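Long-range contacts in aldehyde dehydrogenase family protein (Pseudomonas syringae pv. tomato str. DC3000, PDB 5IUU), which probably oxidises aldehydes to carboxylic acids with NAD(P)+ as cofactor, and binds NAD+, NADH and indole-3-acetate: residues T425-A430 and A447-S452; M463-G468 and R477-H482; G118-G123 and P170-C175; L231-D236 and G257-K262. All coordinates share one frame; numbering follows the deposited sequence.

Contact 1: T425-A430 and A447-S452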
# COMPACT_ATOMS: atom_id res chain seq x y z
N THR A 425 -17.16 14.17 25.22
CA THR A 425 -17.20 15.37 24.40
C THR A 425 -17.91 15.09 23.08
O THR A 425 -17.81 13.97 22.56
CB THR A 425 -15.78 15.88 24.14
OG1 THR A 425 -15.09 16.02 25.39
CG2 THR A 425 -15.78 17.24 23.46
N PRO A 426 -18.64 16.07 22.52
CA PRO A 426 -18.92 16.08 21.08
C PRO A 426 -17.69 15.85 20.21
O PRO A 426 -17.82 15.68 18.99
CB PRO A 426 -19.49 17.48 20.84
CG PRO A 426 -20.07 17.89 22.15
CD PRO A 426 -19.36 17.13 23.25
N TYR A 427 -16.50 15.90 20.82
CA TYR A 427 -15.18 15.62 20.25
C TYR A 427 -14.65 16.91 19.63
O TYR A 427 -15.38 17.91 19.61
CB TYR A 427 -15.23 14.45 19.27
CG TYR A 427 -15.49 13.14 19.97
CD1 TYR A 427 -14.98 12.90 21.24
CD2 TYR A 427 -16.25 12.15 19.37
CE1 TYR A 427 -15.23 11.69 21.89
CE2 TYR A 427 -16.51 10.95 20.01
CZ TYR A 427 -15.99 10.73 21.27
OH TYR A 427 -16.24 9.52 21.90
N GLY A 428 -13.39 16.95 19.19
CA GLY A 428 -12.39 15.90 19.32
C GLY A 428 -11.48 15.91 18.10
O GLY A 428 -11.21 14.88 17.48
N LEU A 429 -11.04 17.12 17.74
CA LEU A 429 -10.18 17.28 16.58
C LEU A 429 -8.77 16.82 16.89
O LEU A 429 -8.13 16.15 16.08
CB LEU A 429 -10.17 18.73 16.12
CG LEU A 429 -9.79 19.03 14.67
CD1 LEU A 429 -10.70 18.23 13.75
CD2 LEU A 429 -9.91 20.52 14.37
N ALA A 430 -8.28 17.16 18.08
CA ALA A 430 -6.89 16.94 18.42
C ALA A 430 -6.81 16.57 19.89
O ALA A 430 -7.78 16.69 20.64
CB ALA A 430 -6.06 18.19 18.11
N ALA A 447 -6.59 5.17 23.20
CA ALA A 447 -7.92 5.30 23.78
C ALA A 447 -8.59 6.63 23.47
O ALA A 447 -9.82 6.73 23.58
CB ALA A 447 -7.87 5.09 25.29
N LEU A 448 -7.85 7.67 23.07
CA LEU A 448 -8.48 8.96 22.81
C LEU A 448 -9.20 8.96 21.47
O LEU A 448 -8.68 8.49 20.46
CB LEU A 448 -7.44 10.08 22.85
CG LEU A 448 -6.83 10.33 24.23
CD1 LEU A 448 -5.64 11.25 24.12
CD2 LEU A 448 -7.88 10.89 25.18
N ARG A 449 -10.41 9.54 21.46
CA ARG A 449 -11.17 9.68 20.22
C ARG A 449 -10.89 11.07 19.63
O ARG A 449 -11.64 12.02 19.80
CB ARG A 449 -12.65 9.46 20.47
CG ARG A 449 -12.91 8.35 21.48
CD ARG A 449 -13.86 7.33 20.92
NE ARG A 449 -13.32 6.66 19.75
CZ ARG A 449 -14.03 5.83 19.00
NH1 ARG A 449 -15.30 5.60 19.31
NH2 ARG A 449 -13.48 5.24 17.94
N ALA A 450 -9.77 11.16 18.93
CA ALA A 450 -9.34 12.39 18.28
C ALA A 450 -8.66 12.02 16.97
O ALA A 450 -7.99 10.99 16.89
CB ALA A 450 -8.39 13.22 19.16
N GLY A 451 -8.84 12.85 15.96
CA GLY A 451 -8.18 12.59 14.69
C GLY A 451 -6.67 12.76 14.74
O GLY A 451 -5.95 12.11 13.98
N SER A 452 -6.19 13.62 15.64
CA SER A 452 -4.76 13.85 15.83
C SER A 452 -4.44 13.73 17.31
O SER A 452 -5.07 14.39 18.14
CB SER A 452 -4.33 15.23 15.33
OG SER A 452 -4.56 15.39 13.94
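Gly428 and Leu429 meet Ala450, Gly451 and Ser452 backbone to backbone, and this is the tight part of the contact. Ser452 N donates to Leu429 O at 3.2 Å. Gly451 N makes a weaker bond to Gly428 O at 3.5 Å. The same oxygen receives a CA-H...O contact from Ala450 CA at 3.2 Å. A second such contact joins Ala430 CA to Ser452 O at 3.1 Å. Ala450 CB packs against Gly428 O and Ala430 C, 3.7 and 3.8 Å away.

The other end is more exposed and is carried by side chains. Tyr427 CG stands beside its backbone N (chi1 -70°), which lays the ring against Arg449. Arg449 CB lies over one face, 4.0 Å from the Tyr427 ring centroid, in a CH-pi contact. Thr425 O lies over the opposite face. Farther out, Arg449 CD reaches Tyr427 OH at 3.4 Å. The guanidinium, its plane 73° from the ring, points out of the contact. NH2 bonds to Pro157 O and NH1 weakly to Val158 O of the second subunit.

Ala430 and Ser452 form a parallel bridge where strands 430-434 and 452-455 begin. Helix 438-447 links these strands in a beta-alpha-beta crossover, and their sheet runs on into the second subunit.

Contact 2: M463-G468 and R477-H482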
# COMPACT_ATOMS: atom_id res chain seq x y z
N MET A 463 3.46 17.46 6.66
CA MET A 463 2.48 17.26 5.60
C MET A 463 2.06 15.79 5.51
O MET A 463 0.97 15.51 5.00
CB MET A 463 3.04 17.73 4.25
CG MET A 463 2.69 19.19 3.90
SD MET A 463 0.90 19.54 3.93
CE MET A 463 0.21 18.35 2.79
N THR A 464 2.89 14.85 6.02
CA THR A 464 2.55 13.43 6.02
C THR A 464 1.46 13.06 7.10
O THR A 464 1.21 11.85 7.30
CB THR A 464 3.81 12.57 6.21
OG1 THR A 464 4.25 12.61 7.58
CG2 THR A 464 4.95 13.07 5.32
N ALA A 465 0.78 14.07 7.69
CA ALA A 465 -0.15 13.92 8.82
C ALA A 465 -1.59 14.17 8.43
O ALA A 465 -1.97 15.35 8.30
CB ALA A 465 0.24 14.91 9.92
N PRO A 466 -2.47 13.16 8.33
CA PRO A 466 -3.87 13.49 8.06
C PRO A 466 -4.50 14.19 9.27
O PRO A 466 -4.42 13.72 10.40
CB PRO A 466 -4.52 12.13 7.78
CG PRO A 466 -3.67 11.14 8.42
CD PRO A 466 -2.26 11.71 8.49
N PHE A 467 -5.10 15.36 9.03
CA PHE A 467 -5.71 16.20 10.04
C PHE A 467 -7.23 16.15 9.90
O PHE A 467 -7.77 16.48 8.84
CB PHE A 467 -5.17 17.64 9.96
CG PHE A 467 -5.76 18.59 10.98
CD1 PHE A 467 -6.46 19.70 10.56
CD2 PHE A 467 -5.57 18.39 12.35
CE1 PHE A 467 -6.99 20.61 11.49
CE2 PHE A 467 -6.11 19.31 13.28
CZ PHE A 467 -6.81 20.41 12.85
N GLY A 468 -7.91 15.74 10.96
CA GLY A 468 -9.35 15.55 10.93
C GLY A 468 -9.85 15.12 12.30
O GLY A 468 -9.09 15.05 13.27
N ARG A 477 -10.02 13.65 6.20
CA ARG A 477 -8.79 14.16 6.78
C ARG A 477 -8.07 15.03 5.77
O ARG A 477 -7.77 14.58 4.66
CB ARG A 477 -7.88 13.02 7.24
CG ARG A 477 -8.48 12.07 8.27
CD ARG A 477 -8.31 12.61 9.68
NE ARG A 477 -8.90 11.76 10.71
CZ ARG A 477 -10.20 11.65 10.96
NH1 ARG A 477 -11.09 12.33 10.24
NH2 ARG A 477 -10.62 10.85 11.93
N ASP A 478 -7.80 16.27 6.15
CA ASP A 478 -6.84 17.07 5.42
C ASP A 478 -5.44 16.48 5.58
O ASP A 478 -5.14 15.80 6.57
CB ASP A 478 -6.86 18.53 5.90
CG ASP A 478 -8.05 19.33 5.34
OD1 ASP A 478 -8.62 18.91 4.30
OD2 ASP A 478 -8.42 20.37 5.93
N LYS A 479 -4.57 16.78 4.60
CA LYS A 479 -3.15 16.42 4.55
C LYS A 479 -2.93 14.92 4.35
O LYS A 479 -3.88 14.13 4.46
CB LYS A 479 -2.44 16.87 5.83
CG LYS A 479 -2.57 18.34 6.17
CD LYS A 479 -1.36 19.09 5.84
CE LYS A 479 -0.34 18.77 6.88
NZ LYS A 479 -0.90 18.69 8.26
N SER A 480 -1.68 14.52 4.06
CA SER A 480 -1.25 13.13 3.85
C SER A 480 -1.71 12.53 2.53
O SER A 480 -2.40 13.19 1.75
CB SER A 480 -1.72 12.22 4.97
OG SER A 480 -0.87 12.40 6.06
N LEU A 481 -1.31 11.28 2.26
CA LEU A 481 -1.80 10.64 1.06
C LEU A 481 -3.29 10.37 1.16
O LEU A 481 -4.00 10.42 0.15
CB LEU A 481 -1.04 9.34 0.78
CG LEU A 481 0.45 9.45 0.46
CD1 LEU A 481 1.00 8.09 0.02
CD2 LEU A 481 0.70 10.51 -0.60
N HIS A 482 -3.79 10.15 2.38
CA HIS A 482 -5.23 9.96 2.58
C HIS A 482 -6.03 11.20 2.20
O HIS A 482 -7.22 11.08 1.91
CB HIS A 482 -5.52 9.57 4.03
CG HIS A 482 -4.89 8.28 4.43
ND1 HIS A 482 -5.40 7.05 4.06
CD2 HIS A 482 -3.77 8.02 5.14
CE1 HIS A 482 -4.63 6.10 4.54
NE2 HIS A 482 -3.63 6.66 5.20
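The guanidinium of Arg477 carries Gly468 on one face, with Gly468 C 3.5 Å above the plane and towards its rim. Arg477 CD lies 3.4 Å from Gly468 CA. Arg477 NH2 hydrogen-bonds to Leu490 O and makes a salt bridge to Glu489, both of the second subunit. Nearer the backbone, Arg477 CB packs on Pro466 CB at 3.5 Å. The ring of Phe467 leads away from Asp478, because CG stands opposite the backbone N (chi1 180°). It goes to Leu429 instead.

Backbone bonds join the two segments. Phe467 N donates to Asp478 O, but at a distance so short that its exact length is doubtful. Asp478 N returns a weak bond to Phe467 O. Pro466 CA makes a CA-H...O contact to the same Asp478 O at 3.0 Å. At the far end Ser480 N donates to Met463 O at 3.0 Å. Between these ends the bent side chain of Lys479 lies against Met463, though the details of this packing are doubtful.

Asp478 lies beside Glu267, the predicted active-site residue. The Phe467-Asp478 pair is the core of a short, weakly bonded antiparallel beta hairpin, strands 467-468 and 477-478, next to the active site.

Contact 3: G118-G123 and P170-C175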
# COMPACT_ATOMS: atom_id res chain seq x y z
N GLY A 118 6.31 33.48 8.42
CA GLY A 118 7.13 32.39 8.88
C GLY A 118 6.42 31.05 8.90
O GLY A 118 7.08 30.02 8.81
N VAL A 119 5.09 31.04 9.01
CA VAL A 119 4.35 29.79 9.11
C VAL A 119 3.34 29.63 7.98
O VAL A 119 3.40 28.65 7.22
CB VAL A 119 3.66 29.67 10.48
CG1 VAL A 119 2.94 28.32 10.61
CG2 VAL A 119 4.67 29.85 11.60
N ASP A 120 2.39 30.56 7.87
CA ASP A 120 1.22 30.31 7.03
C ASP A 120 1.56 30.25 5.55
O ASP A 120 1.12 29.34 4.84
CB ASP A 120 0.15 31.36 7.29
CG ASP A 120 -0.49 31.21 8.65
OD1 ASP A 120 0.26 31.12 9.65
OD2 ASP A 120 -1.74 31.15 8.72
N ILE A 121 2.31 31.23 5.05
CA ILE A 121 2.60 31.27 3.61
C ILE A 121 3.53 30.13 3.23
O ILE A 121 3.26 29.43 2.23
CB ILE A 121 3.17 32.63 3.18
CG1 ILE A 121 2.05 33.62 2.87
CG2 ILE A 121 4.06 32.46 1.95
CD1 ILE A 121 1.00 33.79 3.95
N PRO A 122 4.63 29.88 3.97
CA PRO A 122 5.43 28.68 3.66
C PRO A 122 4.65 27.39 3.83
O PRO A 122 4.86 26.45 3.06
CB PRO A 122 6.60 28.78 4.65
CG PRO A 122 6.69 30.23 5.01
CD PRO A 122 5.26 30.67 5.05
N GLY A 123 3.76 27.32 4.83
CA GLY A 123 2.96 26.12 5.01
C GLY A 123 1.97 25.92 3.89
O GLY A 123 1.72 24.79 3.46
N PRO A 170 -6.31 31.58 6.57
CA PRO A 170 -6.99 31.70 5.27
C PRO A 170 -6.22 31.09 4.12
O PRO A 170 -6.79 30.31 3.34
CB PRO A 170 -7.17 33.22 5.09
CG PRO A 170 -6.92 33.83 6.45
CD PRO A 170 -5.99 32.88 7.17
N LEU A 171 -4.93 31.40 3.97
CA LEU A 171 -4.19 30.84 2.84
C LEU A 171 -3.82 29.38 3.08
O LEU A 171 -3.94 28.55 2.18
CB LEU A 171 -2.94 31.65 2.54
CG LEU A 171 -2.12 31.10 1.37
CD1 LEU A 171 -2.98 31.02 0.11
CD2 LEU A 171 -0.90 31.97 1.12
N MET A 172 -3.35 29.05 4.29
CA MET A 172 -2.90 27.69 4.56
C MET A 172 -4.05 26.68 4.49
O MET A 172 -3.88 25.59 3.95
CB MET A 172 -2.21 27.62 5.92
CG MET A 172 -0.96 26.75 5.93
SD MET A 172 -0.42 26.27 7.59
CE MET A 172 -0.69 27.75 8.56
N MET A 173 -5.22 27.03 5.04
CA MET A 173 -6.37 26.14 4.95
C MET A 173 -6.81 25.98 3.50
O MET A 173 -7.18 24.87 3.08
CB MET A 173 -7.54 26.67 5.79
CG MET A 173 -7.72 26.07 7.18
SD MET A 173 -7.56 24.26 7.30
CE MET A 173 -8.61 23.67 5.96
N ALA A 174 -6.78 27.07 2.73
CA ALA A 174 -7.12 26.97 1.32
C ALA A 174 -6.16 26.04 0.60
O ALA A 174 -6.59 25.21 -0.21
CB ALA A 174 -7.12 28.36 0.67
N CYS A 175 -4.86 26.15 0.89
CA CYS A 175 -3.89 25.30 0.22
C CYS A 175 -4.01 23.83 0.64
O CYS A 175 -3.69 22.94 -0.15
CB CYS A 175 -2.48 25.82 0.47
SG CYS A 175 -2.18 27.38 -0.40
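The 118-123 piece of helix 113-134, with a wide pi-type turn at 118-120, runs in roughly the same direction as the start of helix 170-183, 29° apart, with the axes 8.1 Å from each other at closest. Met172 is the main bridge. Its CG rests on the backbone of the first helix, 3.5 Å from Asp120 O and 3.7 Å from Gly123 C. The absence of a side chain at Gly123 lets Met172 lie close against the helix here. The Met172 chain bends at its last torsion (chi3 -39°), which brings CE up to the Asp120 carboxylate. CE is 3.5 Å from Asp120 CG and similarly near both oxygens. The two side chains cross at about a right angle. Val119 CG1 touches the same methyl group more loosely, at 4.2 Å.

The second meeting is apolar. Leu171 CD2 packs against Ile121 CG1 at 3.8 Å and is nearly as close to Ile121 CD1. No hydrogen bond joins the segments. The charge of Asp120 is met elsewhere, by a salt bridge from its OD2 to Lys111.

Asp120 also packs against Phe169, consistent with a place next to the indole-3-acetate site. Helix 98-109 touches Ile121 and Pro170, while helix 198-210 packs on Pro170 and Leu171.

Contact 4: L231-D236 and G257-K262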
# COMPACT_ATOMS: atom_id res chain seq x y z
N LEU A 231 -23.29 27.22 -3.37
CA LEU A 231 -22.41 26.15 -3.82
C LEU A 231 -22.82 24.82 -3.18
O LEU A 231 -22.86 23.79 -3.86
CB LEU A 231 -20.95 26.49 -3.50
CG LEU A 231 -20.29 27.66 -4.24
CD1 LEU A 231 -19.00 28.04 -3.55
CD2 LEU A 231 -20.03 27.33 -5.72
N ALA A 232 -23.17 24.85 -1.89
CA ALA A 232 -23.57 23.64 -1.18
C ALA A 232 -24.85 23.05 -1.75
O ALA A 232 -25.07 21.82 -1.68
CB ALA A 232 -23.75 23.95 0.30
N LEU A 233 -25.71 23.90 -2.31
CA LEU A 233 -26.96 23.49 -2.92
C LEU A 233 -26.84 23.26 -4.42
O LEU A 233 -27.81 22.84 -5.04
CB LEU A 233 -28.03 24.56 -2.67
CG LEU A 233 -28.58 24.59 -1.25
CD1 LEU A 233 -29.37 25.87 -1.01
CD2 LEU A 233 -29.46 23.34 -1.02
N HIS A 234 -25.68 23.52 -5.02
CA HIS A 234 -25.63 23.47 -6.47
C HIS A 234 -25.73 22.04 -6.97
O HIS A 234 -25.12 21.12 -6.41
CB HIS A 234 -24.34 24.12 -7.01
CG HIS A 234 -24.45 24.49 -8.45
ND1 HIS A 234 -24.27 23.57 -9.46
CD2 HIS A 234 -24.78 25.66 -9.05
CE1 HIS A 234 -24.47 24.16 -10.63
NE2 HIS A 234 -24.77 25.43 -10.41
N MET A 235 -26.51 21.85 -8.04
CA MET A 235 -26.80 20.52 -8.54
C MET A 235 -25.71 19.96 -9.43
O MET A 235 -25.81 18.80 -9.85
CB MET A 235 -28.14 20.52 -9.32
CG MET A 235 -29.35 20.89 -8.45
SD MET A 235 -29.79 19.58 -7.28
CE MET A 235 -30.27 18.27 -8.41
N ASP A 236 -24.67 20.73 -9.74
CA ASP A 236 -23.56 20.21 -10.53
C ASP A 236 -22.23 20.27 -9.78
O ASP A 236 -21.17 20.13 -10.40
CB ASP A 236 -23.45 20.97 -11.86
CG ASP A 236 -22.78 20.16 -12.94
OD1 ASP A 236 -22.98 18.93 -12.95
OD2 ASP A 236 -22.04 20.74 -13.76
N GLY A 257 -28.33 16.82 1.00
CA GLY A 257 -29.50 15.97 0.87
C GLY A 257 -30.64 16.64 0.13
O GLY A 257 -31.38 15.98 -0.61
N GLU A 258 -30.79 17.95 0.29
CA GLU A 258 -31.84 18.68 -0.41
C GLU A 258 -31.54 18.90 -1.88
O GLU A 258 -32.44 19.31 -2.62
CB GLU A 258 -32.06 20.03 0.28
CG GLU A 258 -32.75 19.92 1.62
CD GLU A 258 -32.76 21.22 2.40
OE1 GLU A 258 -32.13 22.20 1.94
OE2 GLU A 258 -33.42 21.26 3.47
N SER A 259 -30.31 18.62 -2.34
CA SER A 259 -29.93 18.99 -3.70
C SER A 259 -29.60 17.72 -4.46
O SER A 259 -30.49 17.09 -5.03
CB SER A 259 -28.80 20.04 -3.69
OG SER A 259 -27.70 19.65 -2.89
N ASN A 260 -28.32 17.32 -4.54
CA ASN A 260 -27.90 16.30 -5.49
C ASN A 260 -27.10 15.18 -4.83
O ASN A 260 -26.39 14.46 -5.52
CB ASN A 260 -27.08 16.92 -6.64
CG ASN A 260 -25.69 17.40 -6.19
OD1 ASN A 260 -25.47 17.73 -5.02
ND2 ASN A 260 -24.75 17.43 -7.13
N MET A 261 -27.20 15.04 -3.50
CA MET A 261 -26.49 13.98 -2.78
C MET A 261 -24.98 14.10 -2.97
O MET A 261 -24.26 13.09 -2.98
CB MET A 261 -26.99 12.59 -3.22
CG MET A 261 -27.10 11.52 -2.13
SD MET A 261 -27.22 9.83 -2.82
CE MET A 261 -28.57 10.03 -3.94
N LYS A 262 -24.47 15.33 -3.16
CA LYS A 262 -23.02 15.51 -3.31
C LYS A 262 -22.28 14.95 -2.09
O LYS A 262 -22.79 14.95 -0.97
CB LYS A 262 -22.68 17.00 -3.49
CG LYS A 262 -23.18 17.92 -2.37
CD LYS A 262 -22.73 19.39 -2.54
CE LYS A 262 -23.24 20.01 -3.85
NZ LYS A 262 -24.72 20.29 -3.84
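Lys262 NZ supplies the main hydrogen bonds across the contact. It donates to Ala232 O and to His234 O, each at 2.7 Å. The donor stands above the carbonyl plane of Ala232, 58° out of it, and is tilted 30° from that of His234. Within its own segment NZ bonds to Asn260 OD1 at 2.9 Å and weakly to Ser259 OG. The ammonium is thus gripped from both segments, and the lysine chain curls to reach this site, with bends at chi3 and chi4.

The remaining bond across is weak, from Asn260 ND2 to Met235 O at 3.2 Å. Asn260 ND2 also donates to Val237 O. A further bond fixes the turn of the first segment: Asp236 N donates to His234 ND1 at 2.9 Å. His234 NE2 bonds to Gln60.

Packing fills in around this polar centre. Met235 SD lies 3.4 Å from Ser259 C. Met235 and Asn260 lie alongside each other, running opposite ways. Ser259 CB sits 3.3 Å from Leu233 O, while Ser259 OG bonds to Tyr255 O and Ala256 O.

Ala232 and Leu233 touch Tyr255, an NAD+-binding residue. The contact ties together the ends of helices 224-232 and 246-258, just before strands 239-244 and 263-268 of the Rossmann-like NAD-binding domain.

How the contacts relate
Contacts 2 and 3 are buried near the middle of the chain, whereas contacts 1 and 4 are only partly buried and lie farther out. Contacts 1 and 2 touch: Leu429 CD2 meets Phe467 CZ at 3.5 Å. Contact 2 also touches contact 3, where Asp478 meets Met173, and both involve helices 113-134 and 170-183. These three form a row of neighbours around the active-site region. Contact 4 stands apart, within the NAD-binding domain. Contacts 1 and 2 rely on strand-like backbone bonds, contact 3 on side-chain packing between helices, and contact 4 on a buried lysine holding backbone carbonyls. Contacts 1, 2 and 4 reach the second subunit and contact 2 also the third; contact 3 touches no other chain.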